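Local coordinates for phosphoserine phosphatase RsbX (Bacillus subtilis, PDB 3W43), which dephosphorylates the serine-phosphorylated stressosome protein RsbS and so acts as a negative regulator of the general stress factor sigma-B, at residues 7-12 against 33-38; 41-46 against 88-93; 156-161 against 189-194. All coordinates share one frame; numbering follows the deposited sequence. Where two conformers were deposited one is given.

Contact 1. Residues 7-12 against 33-38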
loop_
_atom_site.group_PDB
_atom_site.type_symbol
_atom_site.label_atom_id
_atom_site.label_comp_id
_atom_site.label_asym_id
_atom_site.label_seq_id
_atom_site.Cartn_x
_atom_site.Cartn_y
_atom_site.Cartn_z
ATOM N N ASN A 7 -10.866 12.926 6.197
ATOM C CA ASN A 7 -10.699 14.333 6.531
ATOM C C ASN A 7 -11.051 15.159 5.287
ATOM O O ASN A 7 -11.654 14.615 4.354
ATOM C CB ASN A 7 -9.318 14.634 7.137
ATOM C CG ASN A 7 -8.184 14.507 6.142
ATOM O OD1 ASN A 7 -8.392 14.286 4.949
ATOM N ND2 ASN A 7 -6.965 14.654 6.640
ATOM N N GLU A 8 -10.715 16.453 5.257
ATOM C CA GLU A 8 -11.079 17.269 4.101
ATOM C C GLU A 8 -10.489 16.741 2.804
ATOM O O GLU A 8 -11.083 16.905 1.743
ATOM C CB GLU A 8 -10.654 18.733 4.261
ATOM C CG GLU A 8 -11.100 19.616 3.074
ATOM C CD GLU A 8 -10.626 21.054 3.144
ATOM O OE1 GLU A 8 -10.270 21.516 4.247
ATOM O OE2 GLU A 8 -10.626 21.731 2.087
ATOM N N HIS A 9 -9.322 16.111 2.903
ATOM C CA HIS A 9 -8.478 15.831 1.741
ATOM C C HIS A 9 -8.576 14.408 1.210
ATOM O O HIS A 9 -8.223 14.171 0.051
ATOM C CB HIS A 9 -7.017 16.174 2.050
ATOM C CG HIS A 9 -6.845 17.510 2.692
ATOM N ND1 HIS A 9 -7.237 18.680 2.084
ATOM C CD2 HIS A 9 -6.357 17.858 3.906
ATOM C CE1 HIS A 9 -6.987 19.697 2.887
ATOM N NE2 HIS A 9 -6.458 19.225 4.003
ATOM N N ILE A 10 -9.015 13.465 2.046
ATOM C CA ILE A 10 -8.999 12.063 1.647
ATOM C C ILE A 10 -9.986 11.273 2.507
ATOM O O ILE A 10 -10.189 11.574 3.687
ATOM C CB ILE A 10 -7.562 11.452 1.765
ATOM C CG1 ILE A 10 -7.459 10.140 0.988
ATOM C CG2 ILE A 10 -7.117 11.292 3.237
ATOM C CD1 ILE A 10 -6.057 9.548 0.996
ATOM N N GLN A 11 -10.600 10.268 1.895
ATOM C CA GLN A 11 -11.331 9.233 2.609
ATOM C C GLN A 11 -10.648 7.908 2.300
ATOM O O GLN A 11 -10.350 7.624 1.137
ATOM C CB GLN A 11 -12.785 9.205 2.154
ATOM C CG GLN A 11 -13.653 8.219 2.888
ATOM C CD GLN A 11 -15.107 8.313 2.477
ATOM O OE1 GLN A 11 -15.483 7.897 1.386
ATOM N NE2 GLN A 11 -15.935 8.836 3.356
ATOM N N THR A 12 -10.402 7.113 3.334
ATOM C CA THR A 12 -9.691 5.862 3.167
ATOM C C THR A 12 -10.420 4.686 3.794
ATOM O O THR A 12 -11.210 4.825 4.729
ATOM C CB THR A 12 -8.266 5.921 3.765
ATOM O OG1 THR A 12 -8.348 6.221 5.160
ATOM C CG2 THR A 12 -7.416 6.967 3.083
ATOM N N ALA A 33 -2.985 10.298 7.925
ATOM C CA ALA A 33 -3.449 11.428 7.133
ATOM C C ALA A 33 -3.703 12.579 8.095
ATOM O O ALA A 33 -4.389 12.412 9.108
ATOM C CB ALA A 33 -4.738 11.079 6.395
ATOM N N ASP A 34 -3.144 13.737 7.795
ATOM C CA ASP A 34 -3.407 14.916 8.605
ATOM C C ASP A 34 -3.818 16.052 7.680
ATOM O O ASP A 34 -4.194 15.801 6.540
ATOM C CB ASP A 34 -2.210 15.254 9.510
ATOM C CG ASP A 34 -0.920 15.449 8.751
ATOM O OD1 ASP A 34 -0.926 16.046 7.656
ATOM O OD2 ASP A 34 0.123 15.006 9.268
ATOM N N ASP A 35 -3.775 17.294 8.160
ATOM C CA ASP A 35 -4.229 18.411 7.334
ATOM C C ASP A 35 -3.344 18.683 6.130
ATOM O O ASP A 35 -3.763 19.351 5.182
ATOM C CB ASP A 35 -4.388 19.699 8.144
ATOM C CG ASP A 35 -5.125 20.781 7.360
ATOM O OD1 ASP A 35 -6.187 20.466 6.774
ATOM O OD2 ASP A 35 -4.640 21.935 7.293
ATOM N N LYS A 36 -2.120 18.172 6.167
ATOM C CA LYS A 36 -1.133 18.523 5.164
ATOM C C LYS A 36 -0.754 17.372 4.242
ATOM O O LYS A 36 -0.530 17.578 3.039
ATOM C CB LYS A 36 0.129 19.067 5.844
ATOM C CG LYS A 36 0.043 20.532 6.297
ATOM C CD LYS A 36 -0.836 20.754 7.538
ATOM C CE LYS A 36 -0.145 20.325 8.830
ATOM N NZ LYS A 36 -0.984 20.608 10.033
ATOM N N GLU A 37 -0.677 16.157 4.779
ATOM C CA GLU A 37 -0.135 15.063 3.994
ATOM C C GLU A 37 -0.657 13.704 4.390
ATOM O O GLU A 37 -1.253 13.522 5.458
ATOM C CB GLU A 37 1.393 15.074 4.053
ATOM C CG GLU A 37 1.958 14.906 5.442
ATOM C CD GLU A 37 3.439 15.235 5.511
ATOM O OE1 GLU A 37 4.121 15.221 4.463
ATOM O OE2 GLU A 37 3.920 15.517 6.622
ATOM N N LEU A 38 -0.443 12.760 3.481
ATOM C CA LEU A 38 -0.673 11.342 3.718
ATOM C C LEU A 38 0.666 10.631 3.677
ATOM O O LEU A 38 1.485 10.903 2.788
ATOM C CB LEU A 38 -1.561 10.728 2.628
ATOM C CG LEU A 38 -1.888 9.229 2.780
ATOM C CD1 LEU A 38 -2.936 9.053 3.866
ATOM C CD2 LEU A 38 -2.367 8.630 1.467
HETATM O O HOH W 1 -7.835 22.401 6.168
#
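His9 and Ile10 of residues 7-12 bury the most surface here, and they meet the turn at 33-38 by quite different means. The imidazole of His9 reaches Asp35, inside that turn, with its outer nitrogen: NE2 donates to Asp35 OD1 over 3.0 Å, with 157° at the hydrogen. The carboxylate oxygen lies close to the ring plane, yet it is itself approached from above its own plane; ring and carboxylate are turned 40° apart. Asp35 starts out pointing away from the other segment; with CG anti to its backbone N (chi1 -168°) the acid end swings back to the histidine. The same NE2 lies 2.9 Å from the backbone O of Asp35. CB of Glu8 covers one face of the ring, and Phe97 stacks on it from outside the two segments.

Ile10 works on the inner side. Its CG2 branch touches Ala33 CB at 4.0 Å, while the other branch extends so that CD1 meets Leu38 CD2 at 3.8 Å, the two side chains crossing at about a right angle. Phe151 packs against both Ile10 and Leu38, which places this pair between the two sheets of the fold.

Each segment is tied up internally. Asn7 OD1 accepts from His9 N at 2.9 Å in an Asx turn, and Asp34 OD1 takes both Lys36 N and Glu37 N. Water 1 donates to Asp35 OD1 at 2.6 Å and to Glu8 OE1, bridging two acids. The His9 N-H and the donating water would stabilise a negative charge on Asp35, while nearby Glu8 would act the other way; that charge would in turn tend to raise the proton affinity of His9.

Contact 2. Residues 41-46 against 88-93. With MN (manganese (II) ion), chain C; MN (manganese (II) ion), chain B.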
loop_
_atom_site.group_PDB
_atom_site.type_symbol
_atom_site.label_atom_id
_atom_site.label_comp_id
_atom_site.label_asym_id
_atom_site.label_seq_id
_atom_site.Cartn_x
_atom_site.Cartn_y
_atom_site.Cartn_z
ATOM N N ALA A 41 1.957 3.067 3.779
ATOM C CA ALA A 41 2.857 1.977 3.414
ATOM C C ALA A 41 2.179 0.651 3.617
ATOM O O ALA A 41 1.447 0.464 4.592
ATOM C CB ALA A 41 4.136 2.040 4.222
ATOM N N VAL A 42 2.445 -0.279 2.711
ATOM C CA VAL A 42 1.939 -1.639 2.832
ATOM C C VAL A 42 3.117 -2.567 2.578
ATOM O O VAL A 42 3.843 -2.377 1.601
ATOM C CB VAL A 42 0.803 -1.898 1.803
ATOM C CG1 VAL A 42 0.337 -3.327 1.861
ATOM C CG2 VAL A 42 -0.368 -0.946 2.034
ATOM N N ALA A 43 3.299 -3.557 3.449
ATOM C CA ALA A 43 4.417 -4.488 3.349
ATOM C C ALA A 43 3.953 -5.926 3.507
ATOM O O ALA A 43 3.067 -6.223 4.299
ATOM C CB ALA A 43 5.466 -4.166 4.397
ATOM N N ASP A 44 4.555 -6.814 2.726
ATOM C CA ASP A 44 4.247 -8.232 2.757
ATOM C C ASP A 44 5.526 -8.980 3.149
ATOM O O ASP A 44 6.457 -9.071 2.366
ATOM C CB ASP A 44 3.748 -8.640 1.366
ATOM C CG ASP A 44 3.415 -10.124 1.273
ATOM O OD1 ASP A 44 3.664 -10.852 2.257
ATOM O OD2 ASP A 44 2.889 -10.561 0.225
ATOM N N GLY A 45 5.588 -9.449 4.393
ATOM C CA GLY A 45 6.758 -10.183 4.857
ATOM C C GLY A 45 6.828 -11.519 4.150
ATOM O O GLY A 45 5.805 -12.135 3.884
ATOM N N LEU A 46 8.029 -11.961 3.820
ATOM C CA LEU A 46 8.169 -13.245 3.137
ATOM C C LEU A 46 7.538 -14.374 3.945
ATOM O O LEU A 46 7.702 -14.451 5.160
ATOM C CB LEU A 46 9.631 -13.541 2.830
ATOM C CG LEU A 46 10.090 -13.081 1.449
ATOM C CD1 LEU A 46 9.907 -11.598 1.168
ATOM C CD2 LEU A 46 11.539 -13.504 1.248
ATOM N N ALA A 88 10.942 -8.577 3.083
ATOM C CA ALA A 88 9.571 -8.211 2.744
ATOM C C ALA A 88 9.526 -7.507 1.411
ATOM O O ALA A 88 10.519 -6.932 0.980
ATOM C CB ALA A 88 8.990 -7.284 3.821
ATOM N N THR A 89 8.356 -7.529 0.781
ATOM C CA THR A 89 8.063 -6.625 -0.329
ATOM C C THR A 89 7.272 -5.434 0.240
ATOM O O THR A 89 6.619 -5.570 1.283
ATOM C CB THR A 89 7.288 -7.359 -1.429
ATOM O OG1 THR A 89 6.085 -7.898 -0.873
ATOM C CG2 THR A 89 8.140 -8.502 -1.998
ATOM N N ALA A 90 7.347 -4.270 -0.405
ATOM C CA ALA A 90 6.707 -3.095 0.178
ATOM C C ALA A 90 6.483 -1.980 -0.808
ATOM O O ALA A 90 7.246 -1.804 -1.754
ATOM C CB ALA A 90 7.527 -2.555 1.350
ATOM N N SER A 91 5.448 -1.190 -0.527
ATOM C CA SER A 91 5.163 0.050 -1.234
ATOM C C SER A 91 5.014 1.189 -0.244
ATOM O O SER A 91 4.383 1.028 0.800
ATOM C CB SER A 91 3.859 -0.081 -1.997
ATOM O OG SER A 91 3.998 -0.997 -3.051
ATOM N N ILE A 92 5.571 2.343 -0.606
ATOM C CA ILE A 92 5.449 3.552 0.194
ATOM C C ILE A 92 4.943 4.683 -0.683
ATOM O O ILE A 92 5.499 4.972 -1.760
ATOM C CB ILE A 92 6.780 3.951 0.869
ATOM C CG1 ILE A 92 7.361 2.768 1.645
ATOM C CG2 ILE A 92 6.571 5.149 1.803
ATOM C CD1 ILE A 92 8.679 3.071 2.292
ATOM N N LEU A 93 3.876 5.320 -0.201
ATOM C CA LEU A 93 3.200 6.421 -0.886
ATOM C C LEU A 93 3.136 7.629 0.035
ATOM O O LEU A 93 2.728 7.503 1.191
ATOM C CB LEU A 93 1.784 5.993 -1.275
ATOM C CG LEU A 93 0.852 7.060 -1.853
ATOM C CD1 LEU A 93 1.311 7.497 -3.228
ATOM C CD2 LEU A 93 -0.582 6.548 -1.915
HETATM MN MN MN C . 3.877 -12.839 2.963
HETATM MN MN MN B . 1.637 -12.337 0.048
HETATM O O HOH W 2 5.170 -10.198 -2.356
HETATM O O HOH W 3 2.278 -13.600 1.729
HETATM O O HOH W 4 3.246 -13.399 -1.088
HETATM O O HOH W 5 0.197 -11.171 1.199
HETATM O O HOH W 6 2.294 -12.036 4.307
HETATM O O HOH W 7 5.063 -13.211 1.021
#
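Asp44 and Thr89 face each other as an antiparallel hydrogen-bonded pair, and Asp44 puts its carboxylate between two manganese ions. OD1 binds one manganese at 2.1 Å and OD2 binds the other at 2.2 Å, so a single acid bridges the pair; water 3 bridges it too. The chain carbonyl of Gly45 joins the first ion at 2.2 Å, and Gly47 O completes that site. Asp156 and Asp189 complete the other.

Behind the metals the strands do the positioning. Asp44 N donates to Thr89 O at 2.8 Å and Thr89 N returns a bond to Asp44 O. A chi1 of 179° extends the Asp44 side chain from the sheet face it shares with Val42, Thr89 and Ser91, near the end of the strand, to the metals. Thr89 OG1 sits 3.3 Å from Asp44 CB and shares water 2 with the carboxylate, weakly on the acid's side. Further along, Val42 and Ser91 exchange two more backbone bonds.

On the other face Ala43 CB meets Ala90 CB at 4.0 Å; Ile59 of helix 49-66 lies against Ala43 and Ala88, forming the sheet-helix layer of the fold. The metal-bridging aspartate and shared water belong to the dinuclear manganese centre of a PPM (PP2C-type) phosphatase.

Contact 3. Residues 156-161 against 189-194. With MN (manganese (II) ion), chain B.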
loop_
_atom_site.group_PDB
_atom_site.type_symbol
_atom_site.label_atom_id
_atom_site.label_comp_id
_atom_site.label_asym_id
_atom_site.label_seq_id
_atom_site.Cartn_x
_atom_site.Cartn_y
_atom_site.Cartn_z
ATOM N N ASP A 156 -0.218 -9.101 -2.656
ATOM C CA ASP A 156 -0.471 -10.130 -3.652
ATOM C C ASP A 156 -1.522 -11.162 -3.221
ATOM O O ASP A 156 -1.906 -12.006 -4.014
ATOM C CB ASP A 156 0.849 -10.781 -4.092
ATOM C CG ASP A 156 1.600 -11.443 -2.950
ATOM O OD1 ASP A 156 1.001 -11.680 -1.880
ATOM O OD2 ASP A 156 2.808 -11.737 -3.133
ATOM N N GLY A 157 -1.994 -11.096 -1.981
ATOM C CA GLY A 157 -3.135 -11.891 -1.573
ATOM C C GLY A 157 -4.393 -11.472 -2.302
ATOM O O GLY A 157 -5.336 -12.244 -2.375
ATOM N N LEU A 158 -4.424 -10.240 -2.814
ATOM C CA LEU A 158 -5.539 -9.745 -3.612
ATOM C C LEU A 158 -5.147 -9.848 -5.078
ATOM O O LEU A 158 -4.194 -9.193 -5.535
ATOM C CB LEU A 158 -5.886 -8.298 -3.244
ATOM C CG LEU A 158 -7.052 -7.672 -4.025
ATOM C CD1 LEU A 158 -8.348 -8.309 -3.595
ATOM C CD2 LEU A 158 -7.116 -6.175 -3.819
ATOM N N ASN A 159 -5.859 -10.703 -5.807
ATOM C CA ASN A 159 -5.566 -10.941 -7.213
ATOM C C ASN A 159 -6.746 -10.416 -8.035
ATOM O O ASN A 159 -7.797 -11.050 -8.075
ATOM C CB ASN A 159 -5.319 -12.447 -7.435
ATOM C CG ASN A 159 -4.818 -12.780 -8.837
ATOM O OD1 ASN A 159 -4.669 -11.908 -9.692
ATOM N ND2 ASN A 159 -4.556 -14.063 -9.074
ATOM N N VAL A 160 -6.572 -9.238 -8.641
ATOM C CA VAL A 160 -7.649 -8.537 -9.364
ATOM C C VAL A 160 -7.087 -7.844 -10.617
ATOM O O VAL A 160 -6.783 -6.633 -10.598
ATOM C CB VAL A 160 -8.389 -7.472 -8.486
ATOM C CG1 VAL A 160 -9.648 -6.964 -9.171
ATOM C CG2 VAL A 160 -8.775 -8.027 -7.162
ATOM N N PRO A 161 -6.968 -8.597 -11.717
ATOM C CA PRO A 161 -6.463 -7.990 -12.956
ATOM C C PRO A 161 -7.345 -6.874 -13.529
ATOM O O PRO A 161 -6.838 -6.012 -14.246
ATOM C CB PRO A 161 -6.373 -9.171 -13.932
ATOM C CG PRO A 161 -7.135 -10.290 -13.309
ATOM C CD PRO A 161 -7.128 -10.060 -11.831
ATOM N N ASP A 189 -3.822 -16.540 0.948
ATOM C CA ASP A 189 -2.667 -15.800 1.428
ATOM C C ASP A 189 -3.183 -14.670 2.295
ATOM O O ASP A 189 -4.357 -14.322 2.220
ATOM C CB ASP A 189 -1.879 -15.235 0.232
ATOM C CG ASP A 189 -0.545 -14.627 0.622
ATOM O OD1 ASP A 189 -0.062 -14.885 1.754
ATOM O OD2 ASP A 189 0.024 -13.889 -0.217
ATOM N N ASP A 190 -2.296 -14.078 3.096
ATOM C CA ASP A 190 -2.566 -12.784 3.711
ATOM C C ASP A 190 -3.010 -11.817 2.627
ATOM O O ASP A 190 -2.435 -11.782 1.528
ATOM C CB ASP A 190 -1.315 -12.229 4.388
ATOM C CG ASP A 190 -0.854 -13.069 5.575
ATOM O OD1 ASP A 190 -1.696 -13.569 6.357
ATOM O OD2 ASP A 190 0.374 -13.214 5.746
ATOM N N LEU A 191 -4.008 -11.003 2.946
ATOM C CA LEU A 191 -4.573 -10.077 1.979
ATOM C C LEU A 191 -4.779 -8.719 2.648
ATOM O O LEU A 191 -5.498 -8.630 3.647
ATOM C CB LEU A 191 -5.891 -10.647 1.444
ATOM C CG LEU A 191 -6.563 -9.982 0.253
ATOM C CD1 LEU A 191 -7.605 -10.928 -0.306
ATOM C CD2 LEU A 191 -7.193 -8.663 0.648
ATOM N N THR A 192 -4.136 -7.684 2.101
ATOM C CA THR A 192 -4.226 -6.330 2.641
ATOM C C THR A 192 -4.440 -5.364 1.488
ATOM O O THR A 192 -3.732 -5.437 0.476
ATOM C CB THR A 192 -2.914 -5.940 3.354
ATOM O OG1 THR A 192 -2.603 -6.915 4.353
ATOM C CG2 THR A 192 -3.032 -4.584 4.035
ATOM N N TYR A 193 -5.365 -4.426 1.646
ATOM C CA TYR A 193 -5.440 -3.321 0.714
ATOM C C TYR A 193 -5.845 -2.042 1.407
ATOM O O TYR A 193 -6.522 -2.064 2.435
ATOM C CB TYR A 193 -6.347 -3.617 -0.488
ATOM C CG TYR A 193 -7.813 -3.874 -0.219
ATOM C CD1 TYR A 193 -8.730 -2.828 -0.058
ATOM C CD2 TYR A 193 -8.301 -5.183 -0.194
ATOM C CE1 TYR A 193 -10.090 -3.095 0.155
ATOM C CE2 TYR A 193 -9.640 -5.449 -0.008
ATOM C CZ TYR A 193 -10.529 -4.416 0.177
ATOM O OH TYR A 193 -11.857 -4.731 0.362
ATOM N N ILE A 194 -5.413 -0.930 0.819
ATOM C CA ILE A 194 -5.827 0.400 1.236
ATOM C C ILE A 194 -6.387 1.118 0.022
ATOM O O ILE A 194 -5.730 1.224 -1.013
ATOM C CB ILE A 194 -4.654 1.198 1.841
ATOM C CG1 ILE A 194 -4.065 0.428 3.033
ATOM C CG2 ILE A 194 -5.121 2.595 2.235
ATOM C CD1 ILE A 194 -2.953 1.144 3.769
HETATM MN MN MN B . 1.637 -12.337 0.048
HETATM O O HOH W 8 -0.392 -14.603 -2.839
HETATM O O HOH W 4 3.246 -13.399 -1.088
HETATM O O HOH W 3 2.278 -13.600 1.729
HETATM O O HOH W 5 0.197 -11.171 1.199
#
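Asp156 and Asp189 converge on one manganese ion, each giving it a single carboxylate oxygen: Asp156 OD1 binds at 2.1 Å and Asp189 OD2 at 2.3 Å. Those two oxygens lie only 2.9 Å apart, a closeness of like charges explained by the manganese that both bind, and the carboxylate planes are turned 44° against each other.

The tight part lies just behind the metal, where Gly157 presses on the second segment. Its CA makes a CH...O contact with Asp190 O at 3.2 Å, angle 149°, so the glycine backbone lies directly against that carbonyl and against Leu191. Leu191 covers the glycine's peptide, CD1 coming to 3.3 Å from Gly157 O. Next along, Leu158 CB rests on Leu191 CG at 3.9 Å, and Leu158 CD2 reaches obliquely to Tyr193 CD2, also at 3.9 Å. Tyr193 directs its hydroxyl elsewhere, to Ser177, and Tyr15 meets its ring.

Water takes over on the metal side. Waters 3, 4 and 5 occupy three coordination positions and each donates to a protein oxygen: Asp189 OD1, Asp156 OD2 and Asp190 O in turn. Water 8 adds a link: it lies 2.7 Å from Asp189 OD2 and can donate to it, with a weak contact to Asp156 O. Asp44 OD2 supplies the remaining ligand. The second oxygens of the two acids thus orient metal-bound waters instead of binding manganese, and the cation, by drawing charge from those waters, would be expected to make them more acidic.

Contacts 2 and 3 share one manganese and waters 3, 4 and 5, and their mutual touch crosses between the sheets: Asp44 OD2 is 3.0 Å from Asp156 OD1, and Val42 packs on Ile194 and Thr192. Contact 2 is the buried one, a regular strand pair within one sheet; contact 3 is partly buried, joining a loop to a strand of the other sheet. Contact 1 alone joins strands of both sheets. Partly buried and peripheral, its centre about 16 Å from the chain's centre, it lies on the opposite side of that centre from contact 3. It shares strand 37-45 with contact 2, yet there acids meet a histidine and water, whereas near the metals they meet manganese.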